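Local structure of isocitrate dehydrogenase [NAD] subunit 1, mitochondrial (Saccharomyces cerevisiae, 3BLX) at residues Ile103-Ala108 and Glu160-Phe165; Ile126-Asn131 and Val232-Ser237; Asn131-Phe136 and Val153-Lys158; Ala180-Asn185 and Val211-Val216. The protein is one of the two kinds of subunit of the octameric mitochondrial enzyme that oxidatively decarboxylates isocitrate to 2-oxoglutarate with NAD(+) in the citric acid cycle. All blocks are in the same frame, centred on the assembly; numbering follows the deposited sequence.

Contact 1 (Ile103-Ala108 and Glu160-Phe165); sequences IYANVA and ERIARF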
loop_
_atom_site.group_PDB
_atom_site.type_symbol
_atom_site.label_atom_id
_atom_site.label_comp_id
_atom_site.label_asym_id
_atom_site.label_seq_id
_atom_site.Cartn_x
_atom_site.Cartn_y
_atom_site.Cartn_z
ATOM N N ILE E 103 12.871 -14.396 0.021
ATOM C CA ILE E 103 14.299 -14.612 -0.167
ATOM C C ILE E 103 14.476 -15.433 -1.424
ATOM O O ILE E 103 14.145 -16.617 -1.448
ATOM C CB ILE E 103 14.872 -15.349 1.033
ATOM C CG1 ILE E 103 14.817 -14.430 2.260
ATOM C CG2 ILE E 103 16.281 -15.744 0.780
ATOM C CD1 ILE E 103 15.253 -15.090 3.540
ATOM N N TYR E 104 14.998 -14.815 -2.478
ATOM C CA TYR E 104 14.851 -15.363 -3.830
ATOM C C TYR E 104 16.140 -15.810 -4.489
ATOM O O TYR E 104 16.148 -16.344 -5.609
ATOM C CB TYR E 104 14.186 -14.326 -4.754
ATOM C CG TYR E 104 14.982 -13.046 -4.953
ATOM C CD1 TYR E 104 14.714 -11.909 -4.194
ATOM C CD2 TYR E 104 16.000 -12.973 -5.894
ATOM C CE1 TYR E 104 15.446 -10.734 -4.349
ATOM C CE2 TYR E 104 16.749 -11.790 -6.058
ATOM C CZ TYR E 104 16.458 -10.673 -5.294
ATOM O OH TYR E 104 17.171 -9.494 -5.468
ATOM N N ALA E 105 17.248 -15.579 -3.819
ATOM C CA ALA E 105 18.521 -15.883 -4.450
ATOM C C ALA E 105 19.381 -16.718 -3.529
ATOM O O ALA E 105 19.769 -16.267 -2.463
ATOM C CB ALA E 105 19.239 -14.591 -4.830
ATOM N N ASN E 106 19.641 -17.948 -3.935
ATOM C CA ASN E 106 20.516 -18.810 -3.175
ATOM C C ASN E 106 21.914 -18.789 -3.821
ATOM O O ASN E 106 22.030 -18.936 -5.003
ATOM C CB ASN E 106 19.927 -20.223 -3.040
ATOM C CG ASN E 106 20.964 -21.244 -2.540
ATOM O OD1 ASN E 106 21.159 -22.313 -3.135
ATOM N ND2 ASN E 106 21.651 -20.899 -1.452
ATOM N N VAL E 107 22.956 -18.531 -3.041
ATOM C CA VAL E 107 24.311 -18.470 -3.552
ATOM C C VAL E 107 25.155 -19.532 -2.846
ATOM O O VAL E 107 25.124 -19.638 -1.628
ATOM C CB VAL E 107 24.974 -17.137 -3.228
ATOM C CG1 VAL E 107 26.275 -17.025 -3.977
ATOM C CG2 VAL E 107 24.070 -15.993 -3.581
ATOM N N ALA E 108 25.906 -20.313 -3.617
ATOM C CA ALA E 108 26.864 -21.257 -3.067
ATOM C C ALA E 108 28.268 -21.004 -3.637
ATOM O O ALA E 108 28.468 -20.834 -4.846
ATOM C CB ALA E 108 26.429 -22.665 -3.316
ATOM N N GLU E 160 14.039 -11.782 -14.120
ATOM C CA GLU E 160 14.773 -10.522 -14.183
ATOM C C GLU E 160 15.532 -10.232 -12.881
ATOM O O GLU E 160 16.711 -9.863 -12.921
ATOM C CB GLU E 160 13.835 -9.371 -14.539
ATOM C CG GLU E 160 13.466 -9.315 -16.040
ATOM C CD GLU E 160 12.520 -8.144 -16.380
ATOM O OE1 GLU E 160 12.263 -7.291 -15.489
ATOM O OE2 GLU E 160 12.031 -8.086 -17.536
ATOM N N ARG E 161 14.859 -10.389 -11.738
ATOM C CA ARG E 161 15.507 -10.258 -10.430
ATOM C C ARG E 161 16.755 -11.123 -10.348
ATOM O O ARG E 161 17.833 -10.656 -9.936
ATOM C CB ARG E 161 14.602 -10.745 -9.317
ATOM C CG ARG E 161 13.964 -9.710 -8.548
ATOM C CD ARG E 161 13.481 -10.254 -7.203
ATOM N NE ARG E 161 12.783 -11.544 -7.256
ATOM C CZ ARG E 161 11.853 -11.882 -6.367
ATOM N NH1 ARG E 161 11.515 -10.999 -5.443
ATOM N NH2 ARG E 161 11.240 -13.055 -6.413
ATOM N N ILE E 162 16.605 -12.402 -10.702
ATOM C CA ILE E 162 17.702 -13.316 -10.463
ATOM C C ILE E 162 18.856 -12.971 -11.408
ATOM O O ILE E 162 20.020 -13.073 -11.046
ATOM C CB ILE E 162 17.287 -14.813 -10.494
ATOM C CG1 ILE E 162 18.294 -15.622 -9.683
ATOM C CG2 ILE E 162 17.199 -15.349 -11.909
ATOM C CD1 ILE E 162 18.474 -15.084 -8.272
ATOM N N ALA E 163 18.529 -12.499 -12.600
ATOM C CA ALA E 163 19.555 -12.022 -13.529
ATOM C C ALA E 163 20.316 -10.831 -12.951
ATOM O O ALA E 163 21.544 -10.794 -12.984
ATOM C CB ALA E 163 18.936 -11.626 -14.834
ATOM N N ARG E 164 19.587 -9.843 -12.440
ATOM C CA ARG E 164 20.257 -8.641 -11.976
ATOM C C ARG E 164 21.043 -8.994 -10.745
ATOM O O ARG E 164 22.129 -8.452 -10.505
ATOM C CB ARG E 164 19.275 -7.500 -11.698
ATOM C CG ARG E 164 18.617 -7.026 -12.972
ATOM C CD ARG E 164 17.771 -5.783 -12.775
ATOM N NE ARG E 164 17.325 -5.318 -14.083
ATOM C CZ ARG E 164 16.088 -5.447 -14.543
ATOM N NH1 ARG E 164 15.124 -5.995 -13.795
ATOM N NH2 ARG E 164 15.807 -5.007 -15.755
ATOM N N PHE E 165 20.512 -9.927 -9.969
ATOM C CA PHE E 165 21.227 -10.340 -8.773
ATOM C C PHE E 165 22.577 -10.944 -9.150
ATOM O O PHE E 165 23.612 -10.589 -8.584
ATOM C CB PHE E 165 20.443 -11.357 -7.953
ATOM C CG PHE E 165 21.189 -11.818 -6.755
ATOM C CD1 PHE E 165 21.028 -11.174 -5.538
ATOM C CD2 PHE E 165 22.111 -12.853 -6.854
ATOM C CE1 PHE E 165 21.758 -11.571 -4.427
ATOM C CE2 PHE E 165 22.849 -13.262 -5.760
ATOM C CZ PHE E 165 22.671 -12.614 -4.535
#
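Tyr104 and Arg161 meet face to face. The guanidinium lies flat on the ring, the two planes only 7° apart and their centres 4.1 Å from each other. It is an off-centre cation-pi pair: CZ of Arg161 sits toward the CB side of the ring, while CD of the same arginine stands over the middle, 3.5 Å from CE1 of Tyr104, in a CH-pi contact. Two torsions set this up, since CG of Tyr104 lies between its own backbone N and carbonyl carbon (chi1 63°) and the arginine chain bends at chi3. NH1 of Arg161 goes on to a salt bridge with Asp102.

A second CH-pi contact lies deeper, where CB of Ala105 is centred over one face of the Phe165 ring, 3.9 Å from CG of Phe165. The remaining contacts are aliphatic. CD1 of Ile162 reaches CB of Ala105 at 3.6 Å and lies at the edge of the tyrosine ring, as does CB of Phe165. CG2 of Val107 touches CE2 of Phe165 at 3.7 Å. With an alanine at Tyr104 the Arg161 guanidinium would probably lose its flat support and be freer to turn about its salt bridge with Asp102.

The axes of strand 105-108 and helix 160-165 run the same way at 34° to each other, beside a classic beta bulge that Tyr104 and Ala105 form opposite Phe262. The contact is carried mainly by side chains: apolar groups inside, and at the Tyr104 end a guanidinium whose charge is probably balanced by Asp102 while the tyrosine face keeps it flat.

Contact 2 (Ile126-Asn131 and Val232-Ser237); sequences IVIREN and VLVTPS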
loop_
_atom_site.group_PDB
_atom_site.type_symbol
_atom_site.label_atom_id
_atom_site.label_comp_id
_atom_site.label_asym_id
_atom_site.label_seq_id
_atom_site.Cartn_x
_atom_site.Cartn_y
_atom_site.Cartn_z
ATOM N N ILE E 126 30.904 -20.187 -8.641
ATOM C CA ILE E 126 29.802 -19.687 -7.849
ATOM C C ILE E 126 28.514 -20.083 -8.546
ATOM O O ILE E 126 28.370 -19.846 -9.738
ATOM C CB ILE E 126 29.878 -18.185 -7.787
ATOM C CG1 ILE E 126 31.165 -17.795 -7.087
ATOM C CG2 ILE E 126 28.646 -17.582 -7.083
ATOM C CD1 ILE E 126 31.345 -16.310 -7.006
ATOM N N VAL E 127 27.606 -20.713 -7.809
ATOM C CA VAL E 127 26.331 -21.123 -8.358
ATOM C C VAL E 127 25.242 -20.287 -7.710
ATOM O O VAL E 127 25.099 -20.261 -6.485
ATOM C CB VAL E 127 26.062 -22.635 -8.139
ATOM C CG1 VAL E 127 24.624 -22.989 -8.521
ATOM C CG2 VAL E 127 27.056 -23.476 -8.937
ATOM N N ILE E 128 24.498 -19.560 -8.532
ATOM C CA ILE E 128 23.396 -18.725 -8.035
ATOM C C ILE E 128 22.112 -19.343 -8.554
ATOM O O ILE E 128 21.942 -19.489 -9.759
ATOM C CB ILE E 128 23.525 -17.262 -8.524
ATOM C CG1 ILE E 128 24.720 -16.576 -7.878
ATOM C CG2 ILE E 128 22.267 -16.486 -8.245
ATOM C CD1 ILE E 128 25.068 -15.255 -8.456
ATOM N N ARG E 129 21.221 -19.749 -7.657
ATOM C CA ARG E 129 19.977 -20.351 -8.114
ATOM C C ARG E 129 18.707 -19.597 -7.662
ATOM O O ARG E 129 18.654 -19.052 -6.563
ATOM C CB ARG E 129 19.936 -21.843 -7.772
ATOM C CG ARG E 129 19.366 -22.172 -6.434
ATOM C CD ARG E 129 18.663 -23.506 -6.482
ATOM N NE ARG E 129 17.880 -23.711 -5.272
ATOM C CZ ARG E 129 18.392 -24.207 -4.150
ATOM N NH1 ARG E 129 19.679 -24.548 -4.113
ATOM N NH2 ARG E 129 17.627 -24.365 -3.070
ATOM N N GLU E 130 17.712 -19.553 -8.541
ATOM C CA GLU E 130 16.450 -18.905 -8.279
ATOM C C GLU E 130 15.684 -19.714 -7.250
ATOM O O GLU E 130 15.607 -20.922 -7.368
ATOM C CB GLU E 130 15.638 -18.805 -9.578
ATOM C CG GLU E 130 14.633 -17.650 -9.612
ATOM C CD GLU E 130 13.433 -17.839 -8.667
ATOM O OE1 GLU E 130 12.875 -18.967 -8.617
ATOM O OE2 GLU E 130 13.053 -16.848 -7.983
ATOM N N ASN E 131 15.097 -19.038 -6.258
ATOM C CA ASN E 131 14.547 -19.732 -5.093
ATOM C C ASN E 131 13.033 -19.535 -4.800
ATOM O O ASN E 131 12.558 -19.886 -3.717
ATOM C CB ASN E 131 15.407 -19.389 -3.850
ATOM C CG ASN E 131 15.038 -20.211 -2.619
ATOM O OD1 ASN E 131 15.020 -21.452 -2.642
ATOM N ND2 ASN E 131 14.744 -19.517 -1.530
ATOM N N VAL E 232 30.600 -17.748 -12.873
ATOM C CA VAL E 232 29.355 -17.672 -12.158
ATOM C C VAL E 232 28.277 -18.387 -12.955
ATOM O O VAL E 232 28.041 -18.045 -14.107
ATOM C CB VAL E 232 28.959 -16.219 -11.941
ATOM C CG1 VAL E 232 27.554 -16.147 -11.430
ATOM C CG2 VAL E 232 29.897 -15.555 -10.961
ATOM N N LEU E 233 27.653 -19.403 -12.363
ATOM C CA LEU E 233 26.491 -20.050 -12.975
ATOM C C LEU E 233 25.161 -19.532 -12.385
ATOM O O LEU E 233 25.021 -19.440 -11.165
ATOM C CB LEU E 233 26.595 -21.550 -12.801
ATOM C CG LEU E 233 27.837 -22.157 -13.446
ATOM C CD1 LEU E 233 27.924 -23.668 -13.172
ATOM C CD2 LEU E 233 27.752 -21.895 -14.920
ATOM N N VAL E 234 24.199 -19.168 -13.242
ATOM C CA VAL E 234 22.844 -18.795 -12.811
ATOM C C VAL E 234 21.848 -19.803 -13.346
ATOM O O VAL E 234 21.809 -20.039 -14.542
ATOM C CB VAL E 234 22.398 -17.473 -13.400
ATOM C CG1 VAL E 234 21.341 -16.862 -12.512
ATOM C CG2 VAL E 234 23.567 -16.549 -13.549
ATOM N N THR E 235 21.043 -20.400 -12.475
ATOM C CA THR E 235 20.118 -21.430 -12.918
ATOM C C THR E 235 18.795 -21.336 -12.191
ATOM O O THR E 235 18.712 -20.781 -11.100
ATOM C CB THR E 235 20.681 -22.839 -12.675
ATOM O OG1 THR E 235 20.636 -23.137 -11.281
ATOM C CG2 THR E 235 22.123 -22.908 -13.098
ATOM N N PRO E 236 17.743 -21.870 -12.812
ATOM C CA PRO E 236 16.439 -22.041 -12.178
ATOM C C PRO E 236 16.575 -22.947 -10.956
ATOM O O PRO E 236 17.592 -23.608 -10.756
ATOM C CB PRO E 236 15.622 -22.755 -13.258
ATOM C CG PRO E 236 16.288 -22.397 -14.539
ATOM C CD PRO E 236 17.740 -22.309 -14.216
ATOM N N SER E 237 15.537 -22.976 -10.143
ATOM C CA SER E 237 15.497 -23.861 -8.996
ATOM C C SER E 237 15.928 -25.313 -9.298
ATOM O O SER E 237 16.743 -25.883 -8.569
ATOM C CB SER E 237 14.086 -23.855 -8.419
ATOM O OG SER E 237 13.112 -23.988 -9.460
#
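Ile128 and Val232 pack CD1 to CG1, 4.0 Å apart, in the apolar centre of a parallel strand pair within the large mixed sheet of the isocitrate/isopropylmalate dehydrogenase fold. Ile126 adds its CB against CG2 of Val232 at 4.1 Å. CG1 of Ile128 is anti to the carbonyl carbon (chi1 -68°), which sends CD1 back along the strand to Val232 and leaves CG2 toward CG1 of Val234. Helix 156-172 covers this face, with Phe165 and Ala166 against Ile128. On the other face CG2 of Val127 meets CD1 of Leu233, and Leu233 also packs on Val181 of the next strand.

Between the faces runs an unbroken parallel ladder, Ile126 to Arg129 beside Val232 to Thr235. N of Ile128 gives a nearly straight bond of 2.7 Å to O of Leu233, and N of Leu233 bonds to O of Ile126 at 2.8 Å. Thr235 N to Ile128 O and Glu130 N to Thr235 O continue the series toward the C-terminal ends.

There the chemistry turns polar. Arg129, a substrate-binding residue by similarity, leaves on the Val127 face; its CD passes 3.7 Å from O of Ser237, and Phe136 packs on its side chain. Glu130 directs its carboxylate away from the pair, to the hydroxyl of Thr132, while OG of Ser237 bonds to N of Glu135 and O of Glu133. Glu130 and Ser237 thus hold the loop at residues 132-135. Beside Arg129, the hydroxyl OG1 of Thr235 donates to O of Pro236 at 3.1 Å, tilted 24° from the carbonyl plane.

Contact 3 (Asn131-Phe136 and Val153-Lys158); sequences NTEGEF and VMTRPK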
loop_
_atom_site.group_PDB
_atom_site.type_symbol
_atom_site.label_atom_id
_atom_site.label_comp_id
_atom_site.label_asym_id
_atom_site.label_seq_id
_atom_site.Cartn_x
_atom_site.Cartn_y
_atom_site.Cartn_z
ATOM N N ASN E 131 15.097 -19.038 -6.258
ATOM C CA ASN E 131 14.547 -19.732 -5.093
ATOM C C ASN E 131 13.033 -19.535 -4.800
ATOM O O ASN E 131 12.558 -19.886 -3.717
ATOM C CB ASN E 131 15.407 -19.389 -3.850
ATOM C CG ASN E 131 15.038 -20.211 -2.619
ATOM O OD1 ASN E 131 15.020 -21.452 -2.642
ATOM N ND2 ASN E 131 14.744 -19.517 -1.530
ATOM N N THR E 132 12.260 -19.009 -5.742
ATOM C CA THR E 132 10.854 -18.765 -5.422
ATOM C C THR E 132 9.844 -19.382 -6.386
ATOM O O THR E 132 8.643 -19.343 -6.133
ATOM C CB THR E 132 10.542 -17.249 -5.255
ATOM O OG1 THR E 132 10.913 -16.532 -6.438
ATOM C CG2 THR E 132 11.289 -16.670 -4.089
ATOM N N GLU E 133 10.349 -19.981 -7.457
ATOM C CA GLU E 133 9.535 -20.386 -8.596
ATOM C C GLU E 133 9.955 -21.782 -9.045
ATOM O O GLU E 133 10.769 -22.409 -8.396
ATOM C CB GLU E 133 9.850 -19.440 -9.735
ATOM C CG GLU E 133 8.709 -18.979 -10.491
ATOM C CD GLU E 133 9.107 -17.827 -11.397
ATOM O OE1 GLU E 133 8.323 -16.853 -11.457
ATOM O OE2 GLU E 133 10.211 -17.883 -12.019
ATOM N N GLY E 134 9.439 -22.236 -10.184
ATOM C CA GLY E 134 9.751 -23.555 -10.692
ATOM C C GLY E 134 9.395 -24.636 -9.691
ATOM O O GLY E 134 8.231 -24.791 -9.306
ATOM N N GLU E 135 10.417 -25.367 -9.271
ATOM C CA GLU E 135 10.285 -26.435 -8.287
ATOM C C GLU E 135 9.560 -25.979 -7.013
ATOM O O GLU E 135 8.790 -26.729 -6.422
ATOM C CB GLU E 135 11.673 -26.998 -7.943
ATOM C CG GLU E 135 11.651 -28.226 -7.048
ATOM C CD GLU E 135 12.964 -29.005 -7.047
ATOM O OE1 GLU E 135 13.641 -29.072 -8.101
ATOM O OE2 GLU E 135 13.301 -29.574 -5.982
ATOM N N PHE E 136 9.780 -24.732 -6.612
ATOM C CA PHE E 136 9.304 -24.239 -5.329
ATOM C C PHE E 136 7.925 -23.572 -5.308
ATOM O O PHE E 136 7.511 -23.074 -4.257
ATOM C CB PHE E 136 10.322 -23.284 -4.731
ATOM C CG PHE E 136 11.668 -23.890 -4.571
ATOM C CD1 PHE E 136 12.761 -23.342 -5.213
ATOM C CD2 PHE E 136 11.847 -25.031 -3.786
ATOM C CE1 PHE E 136 14.017 -23.926 -5.060
ATOM C CE2 PHE E 136 13.091 -25.612 -3.644
ATOM C CZ PHE E 136 14.176 -25.064 -4.268
ATOM N N VAL E 153 5.541 -22.813 -12.922
ATOM C CA VAL E 153 5.632 -21.540 -13.651
ATOM C C VAL E 153 7.017 -20.910 -13.671
ATOM O O VAL E 153 7.816 -21.080 -12.773
ATOM C CB VAL E 153 4.646 -20.475 -13.137
ATOM C CG1 VAL E 153 3.214 -20.977 -13.211
ATOM C CG2 VAL E 153 5.007 -20.080 -11.738
ATOM N N MET E 154 7.294 -20.195 -14.738
ATOM C CA MET E 154 8.523 -19.445 -14.895
ATOM C C MET E 154 8.034 -18.083 -15.346
ATOM O O MET E 154 7.308 -17.988 -16.335
ATOM C CB MET E 154 9.368 -20.075 -16.008
ATOM C CG MET E 154 10.530 -19.221 -16.535
ATOM S SD MET E 154 12.106 -19.673 -15.778
ATOM C CE MET E 154 12.008 -21.481 -15.741
ATOM N N THR E 155 8.393 -17.026 -14.631
ATOM C CA THR E 155 7.855 -15.709 -14.974
ATOM C C THR E 155 8.963 -14.702 -15.177
ATOM O O THR E 155 10.016 -14.801 -14.574
ATOM C CB THR E 155 6.883 -15.154 -13.907
ATOM O OG1 THR E 155 7.610 -14.463 -12.876
ATOM C CG2 THR E 155 6.027 -16.257 -13.300
ATOM N N ARG E 156 8.706 -13.701 -15.996
ATOM C CA ARG E 156 9.761 -12.783 -16.375
ATOM C C ARG E 156 10.227 -11.881 -15.217
ATOM O O ARG E 156 11.423 -11.635 -15.052
ATOM C CB ARG E 156 9.392 -11.992 -17.656
ATOM C CG ARG E 156 8.980 -10.551 -17.462
ATOM C CD ARG E 156 8.810 -9.829 -18.812
ATOM N NE ARG E 156 10.021 -9.872 -19.635
ATOM C CZ ARG E 156 10.150 -10.600 -20.749
ATOM N NH1 ARG E 156 9.122 -11.349 -21.209
ATOM N NH2 ARG E 156 11.311 -10.579 -21.416
ATOM N N PRO E 157 9.299 -11.403 -14.381
ATOM C CA PRO E 157 9.805 -10.585 -13.267
ATOM C C PRO E 157 10.711 -11.377 -12.321
ATOM O O PRO E 157 11.748 -10.856 -11.909
ATOM C CB PRO E 157 8.530 -10.142 -12.529
ATOM C CG PRO E 157 7.421 -10.334 -13.528
ATOM C CD PRO E 157 7.828 -11.507 -14.372
ATOM N N LYS E 158 10.340 -12.609 -11.978
ATOM C CA LYS E 158 11.223 -13.403 -11.134
ATOM C C LYS E 158 12.554 -13.658 -11.838
ATOM O O LYS E 158 13.610 -13.607 -11.202
ATOM C CB LYS E 158 10.583 -14.716 -10.686
ATOM C CG LYS E 158 9.985 -14.672 -9.305
ATOM C CD LYS E 158 8.552 -14.179 -9.299
ATOM C CE LYS E 158 7.890 -14.439 -7.941
ATOM N NZ LYS E 158 7.771 -15.902 -7.627
#
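Gly134 and Val153 bring the two backbones together through one bond, N of Gly134 to O of Val153 at 3.3 Å, with the glycine at a positive phi of 57°. Next to it Glu133 sends an extended side chain across to the point where strand 147-155 turns into helix 156-172. Its CG passes 3.2 Å from O of Val153, and the carboxylate ends against Thr155. OG1 of Thr155 donates to OE1 of Glu133 at 2.9 Å on the syn side, while N of Thr155 makes a weak bond to OE2 of Glu133. The same threonine hydroxyl weakly accepts from N of Lys158, capping the helix. Lys158 folds over the group, its chain bent at chi2 and chi4; CB lies 3.2 Å from OE1 of Glu133, and NZ forms a long salt bridge to that oxygen at 4.0 Å. NZ also gives a weak bond to OG1 of Thr132, whose stronger partner is Glu130. The carboxylate beside the helix start is likely to be stabilised by the helix dipole and the lysine. The arrangement is a threonine N-cap, braced by a glutamate, where a strand that pairs antiparallel with a neighbouring IDH2 subunit passes into a helix.

Contact 4 (Ala180-Asn185 and Val211-Val216); sequences AVHKAN and VSSIIV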
loop_
_atom_site.group_PDB
_atom_site.type_symbol
_atom_site.label_atom_id
_atom_site.label_comp_id
_atom_site.label_asym_id
_atom_site.label_seq_id
_atom_site.Cartn_x
_atom_site.Cartn_y
_atom_site.Cartn_z
ATOM N N ALA E 180 24.225 -18.551 -17.991
ATOM C CA ALA E 180 22.909 -19.094 -17.691
ATOM C C ALA E 180 22.813 -20.579 -18.044
ATOM O O ALA E 180 23.141 -20.992 -19.157
ATOM C CB ALA E 180 21.843 -18.311 -18.420
ATOM N N VAL E 181 22.354 -21.377 -17.089
ATOM C CA VAL E 181 22.174 -22.805 -17.283
ATOM C C VAL E 181 20.686 -23.106 -17.435
ATOM O O VAL E 181 19.892 -22.754 -16.578
ATOM C CB VAL E 181 22.746 -23.621 -16.080
ATOM C CG1 VAL E 181 22.449 -25.106 -16.245
ATOM C CG2 VAL E 181 24.236 -23.385 -15.932
ATOM N N HIS E 182 20.312 -23.778 -18.512
ATOM C CA HIS E 182 18.901 -23.957 -18.812
ATOM C C HIS E 182 18.684 -25.206 -19.663
ATOM O O HIS E 182 19.642 -25.888 -20.053
ATOM C CB HIS E 182 18.460 -22.767 -19.624
ATOM C CG HIS E 182 19.215 -22.630 -20.900
ATOM N ND1 HIS E 182 18.900 -23.354 -22.031
ATOM C CD2 HIS E 182 20.295 -21.878 -21.220
ATOM C CE1 HIS E 182 19.744 -23.036 -22.999
ATOM N NE2 HIS E 182 20.598 -22.140 -22.534
ATOM N N LYS E 183 17.425 -25.494 -19.965
ATOM C CA LYS E 183 17.082 -26.611 -20.833
ATOM C C LYS E 183 16.179 -26.118 -21.979
ATOM O O LYS E 183 15.117 -26.683 -22.234
ATOM C CB LYS E 183 16.390 -27.707 -20.009
ATOM C CG LYS E 183 16.602 -29.137 -20.490
ATOM C CD LYS E 183 16.343 -30.127 -19.358
ATOM C CE LYS E 183 16.542 -31.569 -19.819
ATOM N NZ LYS E 183 17.789 -31.749 -20.625
ATOM N N ALA E 184 16.605 -25.062 -22.669
ATOM C CA ALA E 184 15.776 -24.437 -23.705
ATOM C C ALA E 184 15.616 -25.269 -24.978
ATOM O O ALA E 184 14.771 -24.971 -25.820
ATOM C CB ALA E 184 16.303 -23.046 -24.048
ATOM N N ASN E 185 16.441 -26.299 -25.125
ATOM C CA ASN E 185 16.341 -27.195 -26.271
ATOM C C ASN E 185 15.023 -27.981 -26.261
ATOM O O ASN E 185 14.454 -28.273 -27.315
ATOM C CB ASN E 185 17.564 -28.127 -26.341
ATOM C CG ASN E 185 17.772 -28.937 -25.061
ATOM O OD1 ASN E 185 17.376 -28.515 -23.969
ATOM N ND2 ASN E 185 18.409 -30.103 -25.192
ATOM N N VAL E 211 28.396 -12.697 -20.987
ATOM C CA VAL E 211 27.238 -13.570 -20.821
ATOM C C VAL E 211 27.354 -14.781 -21.740
ATOM O O VAL E 211 27.964 -14.697 -22.789
ATOM C CB VAL E 211 25.950 -12.853 -21.192
ATOM C CG1 VAL E 211 24.781 -13.497 -20.458
ATOM C CG2 VAL E 211 26.056 -11.372 -20.857
ATOM N N SER E 212 26.762 -15.903 -21.348
ATOM C CA SER E 212 26.808 -17.102 -22.176
ATOM C C SER E 212 25.709 -18.058 -21.742
ATOM O O SER E 212 25.018 -17.808 -20.763
ATOM C CB SER E 212 28.184 -17.778 -22.097
ATOM O OG SER E 212 28.805 -17.581 -20.821
ATOM N N SER E 213 25.547 -19.149 -22.472
ATOM C CA SER E 213 24.458 -20.064 -22.202
ATOM C C SER E 213 24.975 -21.472 -22.355
ATOM O O SER E 213 25.900 -21.745 -23.136
ATOM C CB SER E 213 23.293 -19.870 -23.191
ATOM O OG SER E 213 22.833 -18.530 -23.176
ATOM N N ILE E 214 24.360 -22.381 -21.619
ATOM C CA ILE E 214 24.739 -23.759 -21.746
ATOM C C ILE E 214 23.554 -24.609 -21.352
ATOM O O ILE E 214 22.853 -24.318 -20.385
ATOM C CB ILE E 214 25.985 -24.054 -20.893
ATOM C CG1 ILE E 214 26.537 -25.457 -21.178
ATOM C CG2 ILE E 214 25.700 -23.802 -19.406
ATOM C CD1 ILE E 214 27.942 -25.643 -20.609
ATOM N N ILE E 215 23.305 -25.635 -22.141
ATOM C CA ILE E 215 22.252 -26.568 -21.833
ATOM C C ILE E 215 22.692 -27.340 -20.617
ATOM O O ILE E 215 23.878 -27.663 -20.475
ATOM C CB ILE E 215 21.988 -27.488 -23.025
ATOM C CG1 ILE E 215 21.619 -26.629 -24.236
ATOM C CG2 ILE E 215 20.871 -28.438 -22.709
ATOM C CD1 ILE E 215 21.614 -27.377 -25.540
ATOM N N VAL E 216 21.747 -27.625 -19.734
ATOM C CA VAL E 216 22.086 -28.137 -18.405
ATOM C C VAL E 216 22.780 -29.510 -18.410
ATOM O O VAL E 216 23.722 -29.734 -17.637
ATOM C CB VAL E 216 20.851 -28.160 -17.482
ATOM C CG1 VAL E 216 19.774 -29.067 -18.069
ATOM C CG2 VAL E 216 21.237 -28.601 -16.083
#
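The contact joins the two parallel strands of a beta-alpha-beta unit, 177-182 and 210-215, linked through helix 190-205. His182 and Val216 meet where both strands end: N of Val216 bonds to O of His182 at 2.7 Å. Behind it, N of His182 bonds to O of Ile214, N of Ile214 to O of Ala180 at 3.1 Å, and N of Ala180 to O of Ser212.

The imidazole of His182 turns back over the second strand, its CG between the backbone N and carbonyl carbon (chi1 60°). O of Ile214 lies over one face of the ring, 3.6 Å from CD2 of His182, and at the ring edge CB of Ser213 comes within 3.6 Å of NE2 of His182. ND1 of His182 accepts, in the ring plane, from N of Ala184 at 2.9 Å and so holds the turn leading out of the strand. An alanine in place of His182 would probably leave the amide of Ala184 without that acceptor and open a gap beside Ser213.

Within this chain strand 210-215 is an outer strand of the large sheet, and Val181 is bonded on its other side to Val234 of strand 232-235. CG2 of Val181 lies alongside CG2 of Ile214, and its CG1 meets CB of Val216 at 3.7 Å, the two valines crossing at about a right angle. Lys183, critical for catalysis by similarity, rests CD on CG1 of Val216 at 3.8 Å; its NZ makes long, weak ion pairs with Asp217 and with Asp248 of a neighbouring IDH2 subunit. Farther out, OD1 of Asn185 touches CG2 of Ile215.

Contact 2 is fully buried near the centre of the chain; contact 3 is also buried but lies farther out, at a subunit interface; contacts 1 and 4 are partly buried. Contact 4 repeats the parallel ladder of contact 2 farther out in the same sheet, joined to it by the Val181 N to Val234 O bond. Contact 1 instead sets helix 156-172 on the sheet mainly through side chains; Phe165 reaches Ile128, so contacts 1 and 2 share one apolar layer. Contact 3 uses the start of that helix, but its chemistry is carboxylate, hydroxyl and amine; it shares Asn131 with contact 2 and is tied to it by Ser237. Contacts 3 and 4 both reach neighbouring IDH2 subunits.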